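Local coordinates for major pilin backbone protein T-antigen, T13 (Streptococcus pyogenes, PDB 6BBT) that forms the backbone of the group A streptococcal pilus as its major pilin subunit and serves as the T13 serotyping antigen, at residues K225-D237 with Y258-D271. Residues are numbered along the deposited sequence; the frame is centred on the assembly and turned at random.
Sequences KLPIGISYKLTED and YVLGNLQKTDESAD
Tyr232 and Gln264 face each other as an antiparallel hydrogen-bonded pair, their backbones joined both ways: Tyr232 N to Gln264 O, and Gln264 N to Tyr232 O, each N-H...O angle 162°. Two residues further along, past the non-hydrogen-bonded pair Ser231-Lys265, Thr266 N donates almost straight to Ile230 O at 2.8 Å. By these bonds the short strand 264-265 adds itself to the edge of strand 231-236, whose other edge pairs with strand 176-183.

Side-chain hydroxyls add to the backbone bonds at both ends. Thr266 OG1 gives its proton to a lone pair of Pro227 O at 2.7 Å and receives a weak bond from Ile230 N; a chi1 of 68° sets it between its own N and carbonyl carbon, facing the 227-230 loop. Gly229 N is shared between Thr266 O, above whose carbonyl plane it lies, and, weakly, Thr266 OG1. Gly229 takes a positive phi of 94°, at which a side chain would press on the preceding carbonyl oxygen. At the far end, Tyr258 OH accepts a nearly linear bond from Leu234 N at 3.0 Å and donates to Asn262 O, bridging the strand to the type II turn Val259-Asn262. Gly261, in the turn, donates its N-H to Leu234 O.

Apolar contacts accompany these bonds. Gln264 CB lies over one face of the Tyr232 ring, 4.0 Å from its centroid, while Thr266 CG2 meets the ring edge and also touches Leu226 CD2 at 3.6 Å. Leu234 and Leu260 run side by side.

Tyr232 OH reaches Asp271 OD2 at 2.9 Å, on the anti side of the carboxylate. Tyrosine suits this place, offering a broad face to aliphatic carbon and a hydroxyl to a buried acid. Where strand pairing is short, threonine and tyrosine hydroxyls thus extend the backbone bonding, tying a largely irregular segment to the edge of a sheet in the C-terminal transthyretin-clan domain.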
loop_
_atom_site.group_PDB
_atom_site.type_symbol
_atom_site.label_atom_id
_atom_site.label_comp_id
_atom_site.label_asym_id
_atom_site.label_seq_id
_atom_site.Cartn_x
_atom_site.Cartn_y
_atom_site.Cartn_z
ATOM N N LYS A 225 -11.553 -4.292 8.538
ATOM C CA LYS A 225 -10.619 -3.436 7.825
ATOM C C LYS A 225 -9.197 -3.914 8.150
ATOM O O LYS A 225 -8.371 -3.173 8.656
ATOM C CB LYS A 225 -10.849 -1.975 8.223
ATOM C CG LYS A 225 -12.251 -1.426 7.852
ATOM C CD LYS A 225 -12.514 -0.026 8.402
ATOM C CE LYS A 225 -13.977 0.409 8.214
ATOM N NZ LYS A 225 -14.262 1.803 8.727
ATOM N N LEU A 226 -8.948 -5.181 7.840
ATOM C CA LEU A 226 -7.741 -5.871 8.216
ATOM C C LEU A 226 -6.653 -5.658 7.145
ATOM O O LEU A 226 -6.948 -5.773 5.958
ATOM C CB LEU A 226 -8.058 -7.359 8.359
ATOM C CG LEU A 226 -7.011 -8.286 8.953
ATOM C CD1 LEU A 226 -6.623 -7.942 10.383
ATOM C CD2 LEU A 226 -7.540 -9.700 8.905
ATOM N N PRO A 227 -5.405 -5.348 7.556
ATOM C CA PRO A 227 -4.340 -5.200 6.580
ATOM C C PRO A 227 -4.072 -6.491 5.809
ATOM O O PRO A 227 -4.192 -7.592 6.369
ATOM C CB PRO A 227 -3.120 -4.804 7.418
ATOM C CG PRO A 227 -3.672 -4.232 8.655
ATOM C CD PRO A 227 -4.948 -4.985 8.912
ATOM N N ILE A 228 -3.773 -6.333 4.521
ATOM C CA ILE A 228 -3.454 -7.447 3.634
ATOM C C ILE A 228 -1.982 -7.787 3.774
ATOM O O ILE A 228 -1.134 -6.902 3.805
ATOM C CB ILE A 228 -3.836 -7.137 2.176
ATOM C CG1 ILE A 228 -5.355 -7.186 2.068
ATOM C CG2 ILE A 228 -3.197 -8.160 1.210
ATOM C CD1 ILE A 228 -5.915 -6.663 0.779
ATOM N N GLY A 229 -1.691 -9.076 3.892
ATOM C CA GLY A 229 -0.313 -9.538 3.963
ATOM C C GLY A 229 0.239 -9.725 5.361
ATOM O O GLY A 229 1.397 -10.102 5.500
ATOM N N ILE A 230 -0.543 -9.460 6.412
ATOM C CA ILE A 230 -0.061 -9.778 7.758
ATOM C C ILE A 230 -0.429 -11.205 8.086
ATOM O O ILE A 230 -1.304 -11.776 7.460
ATOM C CB ILE A 230 -0.560 -8.811 8.853
ATOM C CG1 ILE A 230 -2.081 -8.792 8.989
ATOM C CG2 ILE A 230 -0.011 -7.419 8.582
ATOM C CD1 ILE A 230 -2.516 -8.135 10.290
ATOM N N SER A 231 0.242 -11.776 9.064
ATOM C CA SER A 231 -0.053 -13.118 9.496
ATOM C C SER A 231 -0.718 -13.057 10.865
ATOM O O SER A 231 -0.434 -12.159 11.661
ATOM C CB SER A 231 1.207 -13.950 9.542
ATOM O OG SER A 231 1.703 -14.164 8.241
ATOM N N TYR A 232 -1.624 -13.990 11.115
ATOM C CA TYR A 232 -2.280 -14.109 12.410
ATOM C C TYR A 232 -2.315 -15.554 12.879
ATOM O O TYR A 232 -2.203 -16.473 12.078
ATOM C CB TYR A 232 -3.710 -13.560 12.364
ATOM C CG TYR A 232 -4.654 -14.290 11.434
ATOM C CD1 TYR A 232 -5.364 -15.415 11.860
ATOM C CD2 TYR A 232 -4.842 -13.858 10.117
ATOM C CE1 TYR A 232 -6.239 -16.085 11.010
ATOM C CE2 TYR A 232 -5.710 -14.522 9.263
ATOM C CZ TYR A 232 -6.399 -15.634 9.712
ATOM O OH TYR A 232 -7.270 -16.290 8.866
ATOM N N LYS A 233 -2.479 -15.748 14.180
ATOM C CA LYS A 233 -2.814 -17.057 14.676
ATOM C C LYS A 233 -3.917 -16.978 15.723
ATOM O O LYS A 233 -3.983 -16.028 16.518
ATOM C CB LYS A 233 -1.592 -17.814 15.169
ATOM C CG LYS A 233 -0.928 -17.253 16.377
ATOM C CD LYS A 233 0.140 -18.205 16.915
ATOM C CE LYS A 233 1.401 -18.182 16.072
ATOM N NZ LYS A 233 2.596 -18.584 16.878
ATOM N N LEU A 234 -4.800 -17.966 15.665
ATOM C CA LEU A 234 -5.950 -18.062 16.554
ATOM C C LEU A 234 -5.818 -19.355 17.327
ATOM O O LEU A 234 -5.540 -20.394 16.749
ATOM C CB LEU A 234 -7.248 -18.073 15.753
ATOM C CG LEU A 234 -8.545 -18.185 16.571
ATOM C CD1 LEU A 234 -8.759 -16.946 17.427
ATOM C CD2 LEU A 234 -9.729 -18.438 15.645
ATOM N N THR A 235 -6.000 -19.285 18.636
ATOM C CA THR A 235 -6.085 -20.480 19.461
ATOM C C THR A 235 -7.342 -20.416 20.311
ATOM O O THR A 235 -7.946 -19.349 20.466
ATOM C CB THR A 235 -4.875 -20.608 20.392
ATOM O OG1 THR A 235 -4.798 -19.451 21.212
ATOM C CG2 THR A 235 -3.596 -20.726 19.622
ATOM N N GLU A 236 -7.744 -21.568 20.830
ATOM C CA GLU A 236 -8.841 -21.657 21.791
ATOM C C GLU A 236 -8.330 -22.449 22.966
ATOM O O GLU A 236 -7.742 -23.497 22.788
ATOM C CB GLU A 236 -10.073 -22.361 21.188
ATOM C CG GLU A 236 -11.348 -22.245 22.047
ATOM C CD GLU A 236 -12.444 -23.230 21.642
ATOM O OE1 GLU A 236 -13.343 -22.846 20.867
ATOM O OE2 GLU A 236 -12.412 -24.392 22.100
ATOM N N ASP A 237 -8.571 -21.978 24.176
ATOM C CA ASP A 237 -8.249 -22.773 25.358
ATOM C C ASP A 237 -8.982 -24.122 25.342
ATOM O O ASP A 237 -10.116 -24.227 24.839
ATOM C CB ASP A 237 -8.587 -22.009 26.632
ATOM C CG ASP A 237 -7.715 -20.784 26.826
ATOM O OD1 ASP A 237 -6.707 -20.649 26.114
ATOM O OD2 ASP A 237 -8.034 -19.961 27.697
ATOM N N TYR A 258 -8.396 -25.309 9.228
ATOM C CA TYR A 258 -7.466 -24.422 9.902
ATOM C C TYR A 258 -7.100 -25.102 11.213
ATOM O O TYR A 258 -7.979 -25.424 12.019
ATOM C CB TYR A 258 -8.076 -23.020 10.139
ATOM C CG TYR A 258 -7.166 -22.176 10.993
ATOM C CD1 TYR A 258 -5.926 -21.741 10.501
ATOM C CD2 TYR A 258 -7.486 -21.881 12.309
ATOM C CE1 TYR A 258 -5.044 -21.025 11.305
ATOM C CE2 TYR A 258 -6.627 -21.136 13.114
ATOM C CZ TYR A 258 -5.405 -20.715 12.614
ATOM O OH TYR A 258 -4.536 -20.019 13.427
ATOM N N VAL A 259 -5.804 -25.340 11.413
ATOM C CA VAL A 259 -5.286 -25.890 12.651
ATOM C C VAL A 259 -4.994 -24.736 13.606
ATOM O O VAL A 259 -4.114 -23.906 13.339
ATOM C CB VAL A 259 -3.970 -26.661 12.415
ATOM C CG1 VAL A 259 -3.359 -27.131 13.739
ATOM C CG2 VAL A 259 -4.231 -27.835 11.479
ATOM N N LEU A 260 -5.696 -24.723 14.737
ATOM C CA LEU A 260 -5.591 -23.651 15.708
ATOM C C LEU A 260 -4.170 -23.602 16.221
ATOM O O LEU A 260 -3.596 -24.642 16.511
ATOM C CB LEU A 260 -6.571 -23.885 16.873
ATOM C CG LEU A 260 -8.071 -23.783 16.585
ATOM C CD1 LEU A 260 -8.863 -24.138 17.832
ATOM C CD2 LEU A 260 -8.450 -22.398 16.138
ATOM N N GLY A 261 -3.605 -22.401 16.308
ATOM C CA GLY A 261 -2.176 -22.203 16.644
ATOM C C GLY A 261 -1.239 -21.992 15.458
ATOM O O GLY A 261 -0.089 -21.582 15.654
ATOM N N ASN A 262 -1.717 -22.254 14.243
ATOM C CA ASN A 262 -0.925 -22.063 13.024
ATOM C C ASN A 262 -1.025 -20.637 12.492
ATOM O O ASN A 262 -2.070 -20.030 12.576
ATOM C CB ASN A 262 -1.367 -23.019 11.897
ATOM C CG ASN A 262 -0.807 -24.431 12.049
ATOM O OD1 ASN A 262 -0.327 -24.998 11.083
ATOM N ND2 ASN A 262 -0.891 -25.006 13.235
ATOM N N LEU A 263 0.065 -20.132 11.921
ATOM C CA LEU A 263 0.059 -18.838 11.242
ATOM C C LEU A 263 -0.710 -18.921 9.960
ATOM O O LEU A 263 -0.522 -19.856 9.199
ATOM C CB LEU A 263 1.464 -18.349 10.900
ATOM C CG LEU A 263 2.238 -17.570 11.958
ATOM C CD1 LEU A 263 3.543 -17.096 11.326
ATOM C CD2 LEU A 263 1.446 -16.399 12.524
ATOM N N GLN A 264 -1.569 -17.930 9.726
ATOM C CA GLN A 264 -2.285 -17.786 8.477
ATOM C C GLN A 264 -2.020 -16.369 7.959
ATOM O O GLN A 264 -2.091 -15.420 8.719
ATOM C CB GLN A 264 -3.779 -18.000 8.720
ATOM C CG GLN A 264 -4.684 -17.806 7.518
ATOM C CD GLN A 264 -4.403 -18.785 6.389
ATOM O OE1 GLN A 264 -4.053 -19.940 6.626
ATOM N NE2 GLN A 264 -4.566 -18.325 5.163
ATOM N N LYS A 265 -1.713 -16.243 6.670
ATOM C CA LYS A 265 -1.443 -14.937 6.074
ATOM C C LYS A 265 -2.725 -14.363 5.473
ATOM O O LYS A 265 -3.463 -15.091 4.800
ATOM C CB LYS A 265 -0.376 -15.068 4.998
ATOM C CG LYS A 265 0.063 -13.720 4.452
ATOM C CD LYS A 265 1.130 -13.821 3.367
ATOM C CE LYS A 265 2.508 -13.506 3.916
ATOM N NZ LYS A 265 3.530 -13.451 2.832
ATOM N N THR A 266 -2.983 -13.071 5.686
ATOM C CA THR A 266 -4.145 -12.428 5.089
ATOM C C THR A 266 -3.828 -12.087 3.634
ATOM O O THR A 266 -2.692 -11.748 3.309
ATOM C CB THR A 266 -4.559 -11.122 5.818
ATOM O OG1 THR A 266 -3.571 -10.111 5.619
ATOM C CG2 THR A 266 -4.753 -11.362 7.324
ATOM N N ASP A 267 -4.839 -12.158 2.785
ATOM C CA ASP A 267 -4.716 -11.769 1.373
ATOM C C ASP A 267 -6.014 -11.083 0.943
ATOM O O ASP A 267 -6.766 -10.626 1.803
ATOM C CB ASP A 267 -4.329 -12.985 0.511
ATOM C CG ASP A 267 -5.377 -14.083 0.520
ATOM O OD1 ASP A 267 -6.593 -13.812 0.680
ATOM O OD2 ASP A 267 -4.973 -15.257 0.366
ATOM N N GLU A 268 -6.318 -11.044 -0.350
ATOM C CA GLU A 268 -7.394 -10.179 -0.835
ATOM C C GLU A 268 -8.791 -10.748 -0.584
ATOM O O GLU A 268 -9.760 -9.998 -0.527
ATOM C CB GLU A 268 -7.199 -9.824 -2.319
ATOM C CG GLU A 268 -5.746 -9.494 -2.691
ATOM C CD GLU A 268 -5.553 -8.156 -3.386
ATOM O OE1 GLU A 268 -6.416 -7.745 -4.198
ATOM O OE2 GLU A 268 -4.508 -7.517 -3.117
ATOM N N SER A 269 -8.916 -12.053 -0.395
ATOM C CA SER A 269 -10.244 -12.623 -0.143
ATOM C C SER A 269 -10.661 -12.491 1.327
ATOM O O SER A 269 -9.843 -12.651 2.217
ATOM C CB SER A 269 -10.299 -14.082 -0.578
ATOM O OG SER A 269 -9.323 -14.845 0.079
ATOM N N ALA A 270 -11.941 -12.216 1.563
ATOM C CA ALA A 270 -12.511 -12.196 2.923
ATOM C C ALA A 270 -12.513 -13.580 3.579
ATOM O O ALA A 270 -13.061 -14.516 3.006
ATOM C CB ALA A 270 -13.920 -11.641 2.882
ATOM N N ASP A 271 -11.896 -13.695 4.763
ATOM C CA ASP A 271 -11.745 -14.977 5.491
ATOM C C ASP A 271 -12.913 -15.137 6.490
ATOM O O ASP A 271 -13.325 -14.163 7.143
ATOM C CB ASP A 271 -10.460 -15.024 6.344
ATOM C CG ASP A 271 -9.162 -15.299 5.557
ATOM O OD1 ASP A 271 -9.236 -15.574 4.327
ATOM O OD2 ASP A 271 -8.053 -15.237 6.242
#